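PDB 3B40: probable dipeptidase from Pseudomonas aeruginosa, which probably hydrolyses dipeptides as a metal-dependent peptidase of the membrane dipeptidase family M19, a group in the TIM-barrel clan. Local coordinates for residues I230-S235 / Q253-S258; G260-V265 / K347-D352. The protein carries 11 engineered substitutions. All coordinates share one frame; numbering follows the deposited sequence.

Overall arrangement
Contacts 1 and 2 follow one another along the chain and share the parallel sheet, their centres about 8 Å apart. Strands 230-235 and 261-265 are joined by backbone bonds: Ala232 N to Val261 O spans 3.0 Å, and Gln263 N to Ala232 O spans 2.8 Å. Helix 249-257 belongs to contact 1 but also leans on contact 2, where Gln253 NE2 lies 2.9 Å from Lys348 O in a weak hydrogen bond and Ile255 touches Ile262. A cadmium ion lies about 10 Å from the side chain of Ser258 in contact 1, and one lies about 5 Å from that of Asp352 in contact 2.

Contact 1 (I230-S235 / Q253-S258); sequences IVASHS and QLIKDS
In the beta-alpha-beta unit made of strand 230-235, helix 249-257 and strand 261-265, Ile230 and Ala232 of the first strand meet Ile255 and Ser258 in the C-terminal part of the helix region. This parallel crossover is the repeating element of the TIM-barrel fold, and it is closed here by one polar bond and a small apolar layer. The two isoleucine side chains cross at about a right angle. Ile230 CD1 rests 4.1 Å from Ile255 CG1, while the Ile255 CG2 branch approaches the strand backbone at Ile230 O, 3.6 Å away. The longer Ile255 branch passes on along the strand and ends with CD1 4.0 Å from Ala232 CB. Val222 of helix 216-225 also touches Ile230, placing this side chain between two helices next to the sheet. The Ser258 hydroxyl works in both directions. With OG lying between its own backbone N and carbonyl carbon (chi1 77°), it reaches back to donate to Ile255 O, in the carbonyl plane and on a lone pair. The same oxygen then accepts the backbone N-H of Ile230 over 2.9 Å, OG to N, in a nearly straight bond of 166°.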
loop_
_atom_site.group_PDB
_atom_site.type_symbol
_atom_site.label_atom_id
_atom_site.label_comp_id
_atom_site.label_asym_id
_atom_site.label_seq_id
_atom_site.Cartn_x
_atom_site.Cartn_y
_atom_site.Cartn_z
ATOM N N ILE A 230 13.698 -4.949 -4.927
ATOM C CA ILE A 230 12.394 -5.160 -4.324
ATOM C C ILE A 230 11.909 -3.844 -3.724
ATOM O O ILE A 230 12.710 -2.918 -3.487
ATOM C CB ILE A 230 12.393 -6.342 -3.288
ATOM C CG1 ILE A 230 13.245 -6.048 -2.052
ATOM C CG2 ILE A 230 12.892 -7.703 -3.997
ATOM C CD1 ILE A 230 13.044 -7.091 -0.897
ATOM N N VAL A 231 10.609 -3.761 -3.490
ATOM C CA VAL A 231 9.992 -2.523 -3.066
ATOM C C VAL A 231 9.037 -2.807 -1.908
ATOM O O VAL A 231 8.482 -3.902 -1.798
ATOM C CB VAL A 231 9.263 -1.856 -4.311
ATOM C CG1 VAL A 231 8.278 -0.796 -3.904
ATOM C CG2 VAL A 231 10.351 -1.286 -5.328
ATOM N N ALA A 232 8.875 -1.844 -1.015
ATOM C CA ALA A 232 7.771 -1.861 -0.096
ATOM C C ALA A 232 6.845 -0.712 -0.554
ATOM O O ALA A 232 7.169 0.454 -0.321
ATOM C CB ALA A 232 8.268 -1.627 1.340
ATOM N N SER A 233 5.718 -1.054 -1.183
ATOM C CA SER A 233 4.883 -0.072 -1.871
ATOM C C SER A 233 4.086 0.838 -0.896
ATOM O O SER A 233 3.668 1.931 -1.272
ATOM C CB SER A 233 3.937 -0.787 -2.843
ATOM O OG SER A 233 2.955 -1.502 -2.100
ATOM N N HIS A 234 3.899 0.384 0.353
ATOM C CA HIS A 234 3.251 1.196 1.386
ATOM C C HIS A 234 3.617 0.663 2.755
ATOM O O HIS A 234 2.920 -0.244 3.277
ATOM C CB HIS A 234 1.712 1.251 1.206
ATOM C CG HIS A 234 1.027 -0.094 1.123
ATOM N ND1 HIS A 234 1.483 -1.125 0.333
ATOM C CD2 HIS A 234 -0.127 -0.543 1.682
ATOM C CE1 HIS A 234 0.657 -2.157 0.420
ATOM N NE2 HIS A 234 -0.337 -1.825 1.221
ATOM N N SER A 235 4.707 1.196 3.314
ATOM C CA SER A 235 5.198 0.801 4.656
ATOM C C SER A 235 5.716 2.024 5.434
ATOM O O SER A 235 6.086 3.014 4.814
ATOM C CB SER A 235 6.317 -0.244 4.520
ATOM O OG SER A 235 5.798 -1.526 4.159
ATOM N N GLN A 253 17.137 -2.342 5.483
ATOM C CA GLN A 253 18.466 -2.575 4.896
ATOM C C GLN A 253 18.403 -3.622 3.781
ATOM O O GLN A 253 19.056 -3.480 2.761
ATOM C CB GLN A 253 19.470 -3.019 5.958
ATOM C CG GLN A 253 20.019 -1.867 6.841
ATOM C CD GLN A 253 20.631 -0.736 6.009
ATOM O OE1 GLN A 253 21.645 -0.940 5.313
ATOM N NE2 GLN A 253 20.014 0.456 6.073
ATOM N N LEU A 254 17.642 -4.685 4.003
ATOM C CA LEU A 254 17.431 -5.704 2.986
ATOM C C LEU A 254 16.851 -5.155 1.679
ATOM O O LEU A 254 17.242 -5.589 0.576
ATOM C CB LEU A 254 16.553 -6.833 3.524
ATOM C CG LEU A 254 17.222 -7.744 4.564
ATOM C CD1 LEU A 254 16.237 -8.830 5.024
ATOM C CD2 LEU A 254 18.534 -8.381 4.045
ATOM N N ILE A 255 15.899 -4.230 1.800
ATOM C CA ILE A 255 15.236 -3.659 0.634
ATOM C C ILE A 255 16.251 -2.768 -0.042
ATOM O O ILE A 255 16.439 -2.841 -1.258
ATOM C CB ILE A 255 13.960 -2.844 1.041
ATOM C CG1 ILE A 255 12.858 -3.784 1.563
ATOM C CG2 ILE A 255 13.485 -1.937 -0.123
ATOM C CD1 ILE A 255 11.792 -3.061 2.443
ATOM N N LYS A 256 16.930 -1.954 0.758
ATOM C CA LYS A 256 18.009 -1.067 0.263
ATOM C C LYS A 256 19.064 -1.876 -0.529
ATOM O O LYS A 256 19.432 -1.510 -1.646
ATOM C CB LYS A 256 18.685 -0.322 1.441
ATOM C CG LYS A 256 19.893 0.604 1.040
ATOM C CD LYS A 256 20.988 0.542 2.111
ATOM C CE LYS A 256 21.690 1.875 2.335
ATOM N NZ LYS A 256 22.211 2.525 1.084
ATOM N N ASP A 257 19.526 -2.976 0.066
ATOM C CA ASP A 257 20.593 -3.809 -0.513
ATOM C C ASP A 257 20.194 -4.471 -1.823
ATOM O O ASP A 257 21.050 -4.814 -2.620
ATOM C CB ASP A 257 21.043 -4.897 0.453
ATOM C CG ASP A 257 21.830 -4.362 1.646
ATOM O OD1 ASP A 257 22.324 -3.205 1.621
ATOM O OD2 ASP A 257 21.940 -5.125 2.632
ATOM N N SER A 258 18.905 -4.658 -2.062
ATOM C CA SER A 258 18.448 -5.149 -3.372
ATOM C C SER A 258 18.499 -4.048 -4.420
ATOM O O SER A 258 18.324 -4.335 -5.604
ATOM C CB SER A 258 17.002 -5.705 -3.289
ATOM O OG SER A 258 16.022 -4.664 -3.239
#

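Contact 2 (G260-V265 / K347-D352); sequences GVIQVV and KKVGID
The carbonyl oxygen of Asp352, which is hydrogen-bonded to Arg402 NH2 of helix 389-409, lies 4.4 Å from Val261 CG2, a loose approach of a polar backbone atom to a strand methyl. Just before Val261, the Gly260 carbonyl oxygen is taken by His353 ND1, so the two carbonyl groups, whose oxygens stay 4.5 Å apart, each have a donor elsewhere. The carboxylate of Asp352 is turned from the strand, and its OD1 forms a salt bridge with Lys394.

The closer join is apolar and lies one residue further along the strand. Ile262 CD1 comes up against the forked end of Val349, 3.9 Å from CG2 and 4.0 Å from CG1, and so meets both methyls almost equally. At this torsion both methyls face Ile262: CG1 of Val349 sits beside the backbone N and anti to the carbonyl carbon (chi1 -57°), which places CG2 between that N and the carbonyl carbon. On the strand side, the ethyl branch of Ile262 is turned somewhat off a fully staggered setting (chi2 141°), and the two side chains meet at a slant. Immediately after Val349 the chain leaves the helix at Gly350, whose positive phi of 94° turns it toward Asp352 and the next strand.

The contact joins the C-terminal end of helix 335-349 to strand 261-265, the helix-on-strand packing of a TIM barrel, with Met252 of helix 249-257 touching both Ile262 and Val349, and Val354 of the adjoining parallel strand 354-357 also touching Val349.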
loop_
_atom_site.group_PDB
_atom_site.type_symbol
_atom_site.label_atom_id
_atom_site.label_comp_id
_atom_site.label_asym_id
_atom_site.label_seq_id
_atom_site.Cartn_x
_atom_site.Cartn_y
_atom_site.Cartn_z
ATOM N N GLY A 260 16.400 -1.429 -3.980
ATOM C CA GLY A 260 14.990 -1.116 -4.043
ATOM C C GLY A 260 14.555 0.136 -3.307
ATOM O O GLY A 260 15.383 1.007 -3.002
ATOM N N VAL A 261 13.253 0.233 -3.003
ATOM C CA VAL A 261 12.707 1.488 -2.447
ATOM C C VAL A 261 11.659 1.228 -1.387
ATOM O O VAL A 261 10.824 0.335 -1.533
ATOM C CB VAL A 261 12.074 2.452 -3.559
ATOM C CG1 VAL A 261 11.700 3.779 -2.949
ATOM C CG2 VAL A 261 13.044 2.707 -4.707
ATOM N N ILE A 262 11.690 2.040 -0.328
ATOM C CA ILE A 262 10.678 2.006 0.732
ATOM C C ILE A 262 9.756 3.190 0.507
ATOM O O ILE A 262 10.152 4.339 0.659
ATOM C CB ILE A 262 11.322 2.054 2.135
ATOM C CG1 ILE A 262 12.232 0.833 2.315
ATOM C CG2 ILE A 262 10.251 2.037 3.235
ATOM C CD1 ILE A 262 13.485 1.120 3.040
ATOM N N GLN A 263 8.537 2.902 0.075
ATOM C CA GLN A 263 7.595 3.979 -0.241
ATOM C C GLN A 263 6.796 4.253 1.029
ATOM O O GLN A 263 5.869 3.516 1.357
ATOM C CB GLN A 263 6.706 3.593 -1.432
ATOM C CG GLN A 263 7.498 3.292 -2.726
ATOM C CD GLN A 263 7.711 4.514 -3.632
ATOM O OE1 GLN A 263 8.786 4.681 -4.210
ATOM N NE2 GLN A 263 6.691 5.352 -3.762
ATOM N N VAL A 264 7.162 5.327 1.721
ATOM C CA VAL A 264 6.630 5.653 3.053
ATOM C C VAL A 264 5.182 6.086 2.993
ATOM O O VAL A 264 4.840 7.041 2.287
ATOM C CB VAL A 264 7.464 6.770 3.747
ATOM C CG1 VAL A 264 6.853 7.146 5.109
ATOM C CG2 VAL A 264 8.940 6.328 3.921
ATOM N N VAL A 265 4.338 5.423 3.775
ATOM C CA VAL A 265 2.909 5.529 3.591
ATOM C C VAL A 265 2.252 6.525 4.563
ATOM O O VAL A 265 2.494 6.478 5.769
ATOM C CB VAL A 265 2.214 4.126 3.693
ATOM C CG1 VAL A 265 2.322 3.557 5.112
ATOM C CG2 VAL A 265 0.769 4.206 3.282
ATOM N N LYS A 347 17.500 8.612 6.730
ATOM C CA LYS A 347 18.642 8.376 7.630
ATOM C C LYS A 347 19.207 6.982 7.534
ATOM O O LYS A 347 20.435 6.785 7.598
ATOM C CB LYS A 347 18.222 8.528 9.104
ATOM C CG LYS A 347 17.991 9.914 9.581
ATOM C CD LYS A 347 19.307 10.685 9.672
ATOM C CE LYS A 347 19.083 12.079 10.243
ATOM N NZ LYS A 347 20.404 12.737 10.326
ATOM N N LYS A 348 18.297 6.009 7.453
ATOM C CA LYS A 348 18.646 4.609 7.472
ATOM C C LYS A 348 19.121 4.074 6.098
ATOM O O LYS A 348 20.143 3.389 6.031
ATOM C CB LYS A 348 17.489 3.773 8.058
ATOM C CG LYS A 348 17.188 4.058 9.548
ATOM C CD LYS A 348 18.468 4.124 10.403
ATOM C CE LYS A 348 18.157 4.487 11.850
ATOM N NZ LYS A 348 19.319 4.356 12.766
ATOM N N VAL A 349 18.404 4.387 5.009
ATOM C CA VAL A 349 18.759 3.812 3.703
ATOM C C VAL A 349 19.313 4.771 2.635
ATOM O O VAL A 349 19.816 4.319 1.613
ATOM C CB VAL A 349 17.620 2.941 3.120
ATOM C CG1 VAL A 349 17.277 1.830 4.110
ATOM C CG2 VAL A 349 16.375 3.799 2.879
ATOM N N GLY A 350 19.208 6.078 2.870
ATOM C CA GLY A 350 19.707 7.090 1.939
ATOM C C GLY A 350 18.629 7.571 0.991
ATOM O O GLY A 350 17.670 6.824 0.690
ATOM N N ILE A 351 18.797 8.796 0.483
ATOM C CA ILE A 351 17.734 9.469 -0.286
ATOM C C ILE A 351 17.311 8.643 -1.498
ATOM O O ILE A 351 16.191 8.773 -1.963
ATOM C CB ILE A 351 18.111 10.954 -0.714
ATOM C CG1 ILE A 351 16.909 11.676 -1.334
ATOM C CG2 ILE A 351 19.299 11.031 -1.659
ATOM C CD1 ILE A 351 15.858 12.083 -0.304
ATOM N N ASP A 352 18.210 7.797 -1.998
ATOM C CA ASP A 352 17.950 7.063 -3.247
ATOM C C ASP A 352 16.998 5.861 -3.066
ATOM O O ASP A 352 16.598 5.185 -4.046
ATOM C CB ASP A 352 19.259 6.564 -3.851
ATOM C CG ASP A 352 20.129 7.677 -4.439
ATOM O OD1 ASP A 352 19.627 8.742 -4.903
ATOM O OD2 ASP A 352 21.354 7.438 -4.498
#